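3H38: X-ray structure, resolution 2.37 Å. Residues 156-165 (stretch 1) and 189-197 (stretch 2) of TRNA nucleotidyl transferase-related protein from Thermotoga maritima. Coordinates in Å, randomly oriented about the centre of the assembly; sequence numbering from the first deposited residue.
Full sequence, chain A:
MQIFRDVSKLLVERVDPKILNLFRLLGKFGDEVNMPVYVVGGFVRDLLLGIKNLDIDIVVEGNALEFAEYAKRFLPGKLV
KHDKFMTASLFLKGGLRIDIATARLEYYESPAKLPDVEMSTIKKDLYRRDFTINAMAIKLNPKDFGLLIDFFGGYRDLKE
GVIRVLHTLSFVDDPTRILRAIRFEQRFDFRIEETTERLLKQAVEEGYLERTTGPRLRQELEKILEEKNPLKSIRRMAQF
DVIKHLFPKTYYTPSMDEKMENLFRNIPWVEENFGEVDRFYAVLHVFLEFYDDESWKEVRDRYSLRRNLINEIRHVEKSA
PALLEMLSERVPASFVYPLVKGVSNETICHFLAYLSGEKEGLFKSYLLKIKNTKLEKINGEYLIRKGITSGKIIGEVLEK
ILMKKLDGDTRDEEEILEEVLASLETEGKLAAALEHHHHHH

Stretch 1 156-165: RDLKEGVIRV
Stretch 2, residues 189-197: DFRIEETTE

Two stretches of one chain, 156-165 and 189-197, meet along a short parallel beta ladder and bury 605 Å² between them, both sides summed. Stretch 1 runs from the last turn of a helix through a Schellman turn into a strand, Val162-Ile163; stretch 2 runs from a loop into a strand, Arg191-Ile192, and then into a helix that begins at Glu194.

The helix closes where Gly161, at phi/psi 60/46, leaves helical geometry. Gly161 N donates to Leu158 O (3.0 Å) and Val162 N to Asp157 O (2.8 Å), which turns the chain into extended conformation, Val162 at -116/135 and Ile163 at -102/117. Arg191 (-119/147) and Ile192 (-81/114) run alongside in the same direction. CA atoms pair Gly161 with Phe190 (4.7 Å), Val162 with Arg191 (5.2 Å) and Ile163 with Ile192 (4.6 Å). Three hydrogen bonds set this register: Arg191 N to Gly161 O (2.8 Å), Ile163 N to Arg191 O (2.8 Å) and Glu193 N to Ile163 O (3.2 Å). Arg191 thus bonds through both N and O to the residues flanking Val162, as parallel pairing requires, and its O also receives a CA-H...O contact from Val162 CA (3.4 Å).

Phe190 (chi1 m, -79°) points its CB toward stretch 1 and lays a ring face against the turn. Gly161 CA sits 3.3 Å from the centroid of the Phe190 ring, 15° off the normal, a CH-pi contact. Positive phi already favours glycine here, and an ideal CB on Gly161 would come within a tight 3.3 Å of Phe190 CD2. At the ring edge, Ile163 CD1 lies 3.8 Å from Phe190 CD1; Ile163 is m,m. Ile163 shares its face of the sheet with Ile192 (m,t), CB of Ile163 lying 3.9 Å from CG1 of Ile192. The other face carries Val162 and Arg191. Arg191 (chi1 p, chi2 t) brings its guanidinium back over the valine, so that Val162 CG2 lies over one planar face, 4.0 Å from Arg191 NH2. Farther along, Val162 CG1 meets Glu193 CB at 3.9 Å, and Val165 CG2 meets Thr196 CB at 3.8 Å.

Glu193 (chi1 p, 66°) is the N-cap of the second helix. Its carboxylate accepts from the free amides of the first turn, Thr195 N to OE1 of Glu193 and Thr196 N to OE2 of Glu193, each 3.0 Å, although the position of OE2 is less certain. Arg164 (t,t,m) directs its guanidinium to Asp157 in its own stretch, with Arg164 NE to Asp157 OD1 at 2.9 Å and Arg164 NH1 to Asp157 OD2 at 2.7 Å, a bidentate salt bridge. Glu193 CG covers one face of that guanidinium. The long salt bridge from Arg164 NH2 to Glu193 OE1 (3.8 Å) is a matter of charge alone, because the oxygen lies well out of the guanidinium plane and no N-H points at it.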

# COMPACT_ATOMS: atom_id res chain seq x y z
N ARG A 156 -19.20 16.97 -12.31
CA ARG A 156 -19.27 18.13 -11.45
C ARG A 156 -18.36 17.98 -10.22
O ARG A 156 -17.72 18.94 -9.81
CB ARG A 156 -20.72 18.33 -11.00
CG ARG A 156 -21.02 19.64 -10.26
CD ARG A 156 -20.98 19.47 -8.73
NE ARG A 156 -21.80 18.35 -8.28
CZ ARG A 156 -23.03 18.45 -7.76
NH1 ARG A 156 -23.68 17.36 -7.39
NH2 ARG A 156 -23.60 19.65 -7.61
N ASP A 157 -18.32 16.79 -9.62
CA ASP A 157 -17.56 16.59 -8.38
C ASP A 157 -16.06 16.59 -8.65
O ASP A 157 -15.27 16.89 -7.77
CB ASP A 157 -17.97 15.30 -7.64
CG ASP A 157 -19.25 15.48 -6.83
OD1 ASP A 157 -19.89 14.47 -6.43
OD2 ASP A 157 -19.62 16.66 -6.61
N LEU A 158 -15.67 16.21 -9.87
CA LEU A 158 -14.29 16.38 -10.33
C LEU A 158 -13.90 17.87 -10.40
O LEU A 158 -12.87 18.27 -9.87
CB LEU A 158 -14.07 15.73 -11.71
CG LEU A 158 -14.24 14.20 -11.83
CD1 LEU A 158 -14.16 13.78 -13.26
CD2 LEU A 158 -13.16 13.48 -11.06
N LYS A 159 -14.74 18.67 -11.05
CA LYS A 159 -14.48 20.10 -11.25
C LYS A 159 -14.51 20.88 -9.93
O LYS A 159 -14.08 22.04 -9.87
CB LYS A 159 -15.46 20.70 -12.29
CG LYS A 159 -14.95 20.60 -13.74
CD LYS A 159 -15.94 21.10 -14.80
CE LYS A 159 -15.29 21.04 -16.20
NZ LYS A 159 -16.21 21.41 -17.33
N GLU A 160 -14.99 20.23 -8.87
CA GLU A 160 -15.05 20.85 -7.55
C GLU A 160 -14.13 20.17 -6.55
O GLU A 160 -14.11 20.53 -5.35
CB GLU A 160 -16.48 20.84 -7.03
CG GLU A 160 -17.45 21.40 -8.04
CD GLU A 160 -18.69 22.00 -7.41
OE1 GLU A 160 -19.34 22.82 -8.09
OE2 GLU A 160 -19.00 21.64 -6.25
N GLY A 161 -13.37 19.19 -7.05
CA GLY A 161 -12.38 18.50 -6.23
C GLY A 161 -12.97 17.79 -5.03
O GLY A 161 -12.42 17.88 -3.92
N VAL A 162 -14.08 17.07 -5.26
CA VAL A 162 -14.91 16.52 -4.18
C VAL A 162 -14.96 14.99 -4.13
O VAL A 162 -15.09 14.32 -5.15
CB VAL A 162 -16.35 17.10 -4.22
CG1 VAL A 162 -17.37 16.08 -3.77
CG2 VAL A 162 -16.44 18.35 -3.37
N ILE A 163 -14.82 14.46 -2.92
CA ILE A 163 -15.05 13.04 -2.66
C ILE A 163 -16.42 12.92 -2.02
O ILE A 163 -16.64 13.45 -0.94
CB ILE A 163 -14.00 12.43 -1.73
CG1 ILE A 163 -12.60 12.60 -2.30
CG2 ILE A 163 -14.31 10.93 -1.48
CD1 ILE A 163 -12.43 11.93 -3.66
N ARG A 164 -17.34 12.23 -2.71
CA ARG A 164 -18.72 12.12 -2.27
C ARG A 164 -19.20 10.68 -2.47
O ARG A 164 -18.99 10.10 -3.53
CB ARG A 164 -19.62 13.09 -3.06
CG ARG A 164 -21.00 13.29 -2.47
CD ARG A 164 -21.95 13.99 -3.44
NE ARG A 164 -21.32 15.17 -4.04
CZ ARG A 164 -21.57 16.44 -3.72
NH1 ARG A 164 -20.94 17.42 -4.36
NH2 ARG A 164 -22.46 16.75 -2.79
N VAL A 165 -19.84 10.11 -1.45
CA VAL A 165 -20.44 8.78 -1.58
C VAL A 165 -21.79 8.85 -2.32
O VAL A 165 -22.44 9.91 -2.37
CB VAL A 165 -20.62 8.09 -0.19
CG1 VAL A 165 -19.27 7.75 0.44
CG2 VAL A 165 -21.49 8.94 0.74
N ASP A 189 -6.04 16.35 -5.33
CA ASP A 189 -6.02 17.24 -4.16
C ASP A 189 -7.44 17.51 -3.71
O ASP A 189 -7.96 18.63 -3.80
CB ASP A 189 -5.23 18.54 -4.41
CG ASP A 189 -4.93 19.30 -3.11
OD1 ASP A 189 -5.40 18.87 -2.03
OD2 ASP A 189 -4.24 20.34 -3.18
N PHE A 190 -8.11 16.46 -3.25
CA PHE A 190 -9.55 16.58 -3.07
C PHE A 190 -9.95 16.76 -1.65
O PHE A 190 -9.17 16.51 -0.74
CB PHE A 190 -10.29 15.43 -3.72
CG PHE A 190 -10.43 15.59 -5.20
CD1 PHE A 190 -11.29 14.80 -5.93
CD2 PHE A 190 -9.71 16.58 -5.85
CE1 PHE A 190 -11.39 14.96 -7.28
CE2 PHE A 190 -9.82 16.75 -7.19
CZ PHE A 190 -10.66 15.95 -7.91
N ARG A 191 -11.18 17.23 -1.46
CA ARG A 191 -11.75 17.34 -0.13
C ARG A 191 -13.00 16.46 -0.05
O ARG A 191 -13.73 16.28 -1.04
CB ARG A 191 -12.08 18.79 0.20
CG ARG A 191 -13.30 19.34 -0.58
CD ARG A 191 -13.59 20.80 -0.23
NE ARG A 191 -15.01 21.04 0.00
CZ ARG A 191 -15.85 21.58 -0.88
NH1 ARG A 191 -17.13 21.75 -0.56
NH2 ARG A 191 -15.40 21.95 -2.09
N ILE A 192 -13.25 15.90 1.12
CA ILE A 192 -14.47 15.16 1.38
C ILE A 192 -15.62 16.12 1.69
O ILE A 192 -15.59 16.84 2.70
CB ILE A 192 -14.28 14.14 2.52
CG1 ILE A 192 -13.31 13.04 2.05
CG2 ILE A 192 -15.63 13.54 2.97
CD1 ILE A 192 -12.60 12.27 3.17
N GLU A 193 -16.61 16.16 0.82
CA GLU A 193 -17.66 17.16 0.97
C GLU A 193 -18.37 16.95 2.29
O GLU A 193 -18.41 15.83 2.82
CB GLU A 193 -18.63 17.13 -0.21
CG GLU A 193 -19.48 15.87 -0.35
CD GLU A 193 -20.79 15.98 0.39
OE1 GLU A 193 -21.15 17.13 0.79
OE2 GLU A 193 -21.47 14.95 0.56
N GLU A 194 -18.91 18.01 2.82
CA GLU A 194 -19.55 18.04 4.11
C GLU A 194 -20.38 16.87 4.51
O GLU A 194 -20.15 16.26 5.51
CB GLU A 194 -20.42 19.26 4.20
CG GLU A 194 -20.53 19.84 5.54
CD GLU A 194 -21.11 21.23 5.49
OE1 GLU A 194 -22.29 21.35 5.14
OE2 GLU A 194 -20.39 22.19 5.78
N THR A 195 -21.41 16.61 3.74
CA THR A 195 -22.34 15.53 4.07
C THR A 195 -21.64 14.19 4.20
O THR A 195 -21.82 13.48 5.20
CB THR A 195 -23.44 15.43 3.04
OG1 THR A 195 -24.07 16.71 2.90
CG2 THR A 195 -24.46 14.36 3.47
N THR A 196 -20.82 13.84 3.22
CA THR A 196 -20.14 12.56 3.31
C THR A 196 -19.19 12.53 4.49
O THR A 196 -19.07 11.49 5.15
CB THR A 196 -19.57 11.99 1.95
OG1 THR A 196 -18.20 11.61 2.12
CG2 THR A 196 -19.68 12.96 0.85
N GLU A 197 -18.60 13.68 4.81
CA GLU A 197 -17.71 13.78 5.98
C GLU A 197 -18.44 13.43 7.29
O GLU A 197 -17.95 12.64 8.11
CB GLU A 197 -17.05 15.17 6.08
CG GLU A 197 -16.71 15.55 7.53
CD GLU A 197 -15.51 16.48 7.67
OE1 GLU A 197 -15.16 17.18 6.70
OE2 GLU A 197 -14.91 16.52 8.77